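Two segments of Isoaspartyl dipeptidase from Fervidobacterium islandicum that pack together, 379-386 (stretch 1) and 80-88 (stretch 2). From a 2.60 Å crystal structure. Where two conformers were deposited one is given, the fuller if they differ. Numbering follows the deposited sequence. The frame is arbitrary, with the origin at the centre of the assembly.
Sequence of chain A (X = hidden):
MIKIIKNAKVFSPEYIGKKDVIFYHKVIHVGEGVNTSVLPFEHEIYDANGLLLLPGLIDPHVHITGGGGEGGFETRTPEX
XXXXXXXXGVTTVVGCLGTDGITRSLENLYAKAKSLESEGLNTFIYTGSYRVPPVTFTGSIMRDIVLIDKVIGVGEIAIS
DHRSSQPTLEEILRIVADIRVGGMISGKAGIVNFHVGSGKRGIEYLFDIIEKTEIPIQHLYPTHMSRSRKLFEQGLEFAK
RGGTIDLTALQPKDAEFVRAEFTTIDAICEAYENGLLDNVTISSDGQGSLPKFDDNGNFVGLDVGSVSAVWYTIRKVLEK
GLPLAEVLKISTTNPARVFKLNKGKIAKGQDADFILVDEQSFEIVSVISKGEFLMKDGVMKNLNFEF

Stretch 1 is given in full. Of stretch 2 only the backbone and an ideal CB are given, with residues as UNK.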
# COMPACT_ATOMS: atom_id res chain seq x y z
N VAL A 379 -36.19 19.92 34.89
CA VAL A 379 -36.73 20.08 33.51
C VAL A 379 -35.58 20.09 32.50
O VAL A 379 -34.87 21.14 32.32
CB VAL A 379 -37.61 21.34 33.35
CG1 VAL A 379 -38.29 21.37 31.99
CG2 VAL A 379 -38.64 21.45 34.47
N MET A 380 -35.47 18.97 31.80
CA MET A 380 -34.50 18.73 30.71
C MET A 380 -34.75 19.71 29.57
O MET A 380 -35.92 19.91 29.19
CB MET A 380 -34.69 17.30 30.22
CG MET A 380 -33.69 16.87 29.18
SD MET A 380 -32.30 16.04 29.92
CE MET A 380 -33.12 14.85 30.99
N LYS A 381 -33.68 20.28 29.01
CA LYS A 381 -33.71 21.05 27.73
C LYS A 381 -34.29 20.19 26.60
O LYS A 381 -34.47 18.97 26.78
CB LYS A 381 -32.31 21.48 27.30
CG LYS A 381 -31.42 20.35 26.80
CD LYS A 381 -30.10 20.83 26.21
CE LYS A 381 -30.18 21.08 24.72
NZ LYS A 381 -29.16 22.05 24.27
N ASN A 382 -34.50 20.82 25.44
CA ASN A 382 -35.02 20.16 24.21
C ASN A 382 -33.89 19.40 23.50
O ASN A 382 -32.96 20.05 23.02
CB ASN A 382 -35.67 21.18 23.26
CG ASN A 382 -36.94 20.65 22.65
OD1 ASN A 382 -36.90 19.81 21.75
ND2 ASN A 382 -38.07 21.10 23.17
N LEU A 383 -34.02 18.08 23.38
CA LEU A 383 -33.08 17.17 22.67
C LEU A 383 -33.70 16.55 21.39
O LEU A 383 -34.94 16.40 21.28
CB LEU A 383 -32.66 16.07 23.64
CG LEU A 383 -32.01 16.53 24.94
CD1 LEU A 383 -31.85 15.36 25.90
CD2 LEU A 383 -30.68 17.19 24.68
N ASN A 384 -32.83 16.07 20.49
CA ASN A 384 -33.14 15.77 19.07
C ASN A 384 -33.88 14.44 18.88
O ASN A 384 -34.70 14.37 17.93
CB ASN A 384 -31.88 15.85 18.23
CG ASN A 384 -31.49 17.28 17.98
OD1 ASN A 384 -32.35 18.08 17.61
ND2 ASN A 384 -30.23 17.62 18.19
N PHE A 385 -33.64 13.40 19.70
CA PHE A 385 -34.33 12.09 19.51
C PHE A 385 -34.88 11.61 20.87
O PHE A 385 -34.84 10.40 21.13
CB PHE A 385 -33.42 11.10 18.73
CG PHE A 385 -32.86 11.65 17.43
CD1 PHE A 385 -33.65 11.76 16.28
CD2 PHE A 385 -31.55 12.12 17.36
CE1 PHE A 385 -33.16 12.30 15.10
CE2 PHE A 385 -31.06 12.66 16.17
CZ PHE A 385 -31.85 12.76 15.04
N GLU A 386 -35.39 12.55 21.69
CA GLU A 386 -35.89 12.35 23.09
C GLU A 386 -37.05 13.31 23.37
O GLU A 386 -38.14 13.31 22.79
CB GLU A 386 -34.78 12.57 24.13
CG GLU A 386 -33.41 12.00 23.77
CD GLU A 386 -32.66 11.20 24.84
OE1 GLU A 386 -31.40 11.39 24.97
OE2 GLU A 386 -33.31 10.35 25.52
N UNK A 80 -24.42 6.07 24.21
CA UNK A 80 -24.77 6.92 25.36
C UNK A 80 -25.89 7.85 24.95
O UNK A 80 -25.80 8.39 23.84
CB UNK A 80 -23.56 7.72 25.86
N UNK A 81 -26.87 8.11 25.82
CA UNK A 81 -27.86 9.19 25.56
C UNK A 81 -27.39 10.44 26.32
O UNK A 81 -26.98 10.29 27.47
CB UNK A 81 -29.27 8.78 26.00
N UNK A 82 -27.41 11.62 25.70
CA UNK A 82 -27.01 12.86 26.42
C UNK A 82 -27.91 13.06 27.65
O UNK A 82 -27.39 13.51 28.69
CB UNK A 82 -27.10 14.08 25.50
N UNK A 83 -29.20 12.75 27.53
CA UNK A 83 -30.16 12.84 28.66
C UNK A 83 -29.65 12.05 29.89
O UNK A 83 -29.90 12.52 30.99
CB UNK A 83 -31.53 12.31 28.23
N UNK A 84 -28.98 10.89 29.72
CA UNK A 84 -28.38 10.10 30.84
C UNK A 84 -27.34 10.97 31.57
O UNK A 84 -27.27 10.92 32.82
CB UNK A 84 -27.73 8.82 30.32
N UNK A 85 -26.50 11.65 30.79
CA UNK A 85 -25.41 12.52 31.27
C UNK A 85 -26.00 13.64 32.13
O UNK A 85 -25.57 13.79 33.28
CB UNK A 85 -24.62 13.10 30.10
N UNK A 86 -26.94 14.38 31.56
CA UNK A 86 -27.55 15.58 32.17
C UNK A 86 -28.12 15.19 33.55
O UNK A 86 -27.77 15.85 34.55
CB UNK A 86 -28.64 16.16 31.27
N UNK A 87 -28.91 14.13 33.64
CA UNK A 87 -29.61 13.81 34.91
C UNK A 87 -28.66 13.03 35.84
O UNK A 87 -29.09 12.67 36.95
CB UNK A 87 -30.88 13.00 34.64
N UNK A 88 -27.41 12.80 35.44
CA UNK A 88 -26.37 12.20 36.31
C UNK A 88 -25.27 13.22 36.66
O UNK A 88 -24.29 12.82 37.31
CB UNK A 88 -25.75 10.98 35.62

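Position 80 has an extended backbone, and its ideal CB finds nothing of stretch 1 within 5.5 Å. The visible atoms therefore leave the choice wide; the residue is Leu 80, which makes no contact here.

At position 81 the backbone is still extended, just before the helix begins. The CB points toward stretch 1 and lies 3.5 Å from Glu 386 OE1. A carboxylate so near favours a polar or basic side chain, and Ser, Thr, Asn or Asp would be familiar at an N-cap, although an acid would face like charge. The residue is Lys 81. Its NZ stops 4.2 Å from Glu 386 OE2, too far for a salt bridge.

Position 82 opens the helix with its CB sideways to stretch 1, 4.8 Å from Leu 383 CD2. A branched or long apolar side chain could reach that methyl: Val, Ile, Leu or Met. Ile 82 does so, its CG2 packing 3.6 Å from Leu 383 CD2.

Position 83 is the most crowded. Its CB points toward stretch 1 and has Glu 386 OE1 at 3.4 Å, Leu 383 CD1 at 3.9 Å and Met 380 CE at 4.1 Å. So confined a site suits a small residue, Ala, Ser, Cys or perhaps Thr, and the carboxylate rewards a donor. Ser 83 answers both demands. Its OG lies 3.3 Å from both Glu 386 OE1 and Glu 386 OE2, giving weak hydrogen-bond geometry to either oxygen.

Positions 84 and 85 meet nothing of stretch 1. The CB at 84 points away, so polar residues would be acceptable, and Asp 84 is found; at 85, where the choice is equally open, the residue is Cys 85.

Position 86, one turn beyond 82, points toward stretch 1, as 83 does, with its CB 3.9 Å from Met 380 SD. Thioether and leucine methyls call for an apolar partner such as Leu, Ile, Val or Met. Ile 86 extends CD1 to 3.7 Å from Met 380 SD and 4.5 Å from Leu 383 CD1.

At 87 the CB is sideways, 4.7 Å from Met 380 CE, so a long, flexible side chain could cover the methionine. Arg 87 brings its end nearer: Met 380 CE lies over one face of the guanidinium, 3.2 Å from Arg 87 NH1.

Position 88 is beyond reach of stretch 1, which sets no limit there; a short polar residue could bond back to the backbone of the preceding turn. Ser 88 does, its OG donating to Asp 84 O at 3.0 Å.

Stretch 2 (80-88) LKISDCIRS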
# COMPACT_ATOMS: atom_id res chain seq x y z
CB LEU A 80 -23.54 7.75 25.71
CG LEU A 80 -23.73 8.67 26.90
CD1 LEU A 80 -23.85 7.85 28.18
CD2 LEU A 80 -22.59 9.66 27.00
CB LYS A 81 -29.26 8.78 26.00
CG LYS A 81 -29.63 7.31 25.85
CD LYS A 81 -30.59 7.01 24.70
CE LYS A 81 -32.06 7.09 25.06
NZ LYS A 81 -32.36 6.36 26.32
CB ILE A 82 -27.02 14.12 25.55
CG1 ILE A 82 -26.43 15.25 26.39
CG2 ILE A 82 -28.41 14.46 25.01
CD1 ILE A 82 -25.70 16.30 25.59
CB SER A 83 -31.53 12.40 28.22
OG SER A 83 -31.63 10.98 28.24
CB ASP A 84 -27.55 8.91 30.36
CG ASP A 84 -28.17 7.53 30.46
OD1 ASP A 84 -29.35 7.37 30.07
OD2 ASP A 84 -27.41 6.59 30.86
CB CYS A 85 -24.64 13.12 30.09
SG CYS A 85 -23.60 11.89 29.28
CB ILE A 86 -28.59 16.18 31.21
CG1 ILE A 86 -27.94 16.61 29.89
CG2 ILE A 86 -29.32 17.36 31.86
CD1 ILE A 86 -28.91 17.06 28.81
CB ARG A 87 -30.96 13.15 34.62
CG ARG A 87 -31.00 11.63 34.67
CD ARG A 87 -32.35 11.05 34.26
NE ARG A 87 -33.40 12.07 34.18
CZ ARG A 87 -34.05 12.43 33.07
NH1 ARG A 87 -34.98 13.37 33.14
NH2 ARG A 87 -33.80 11.84 31.91
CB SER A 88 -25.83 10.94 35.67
OG SER A 88 -26.84 9.92 35.63
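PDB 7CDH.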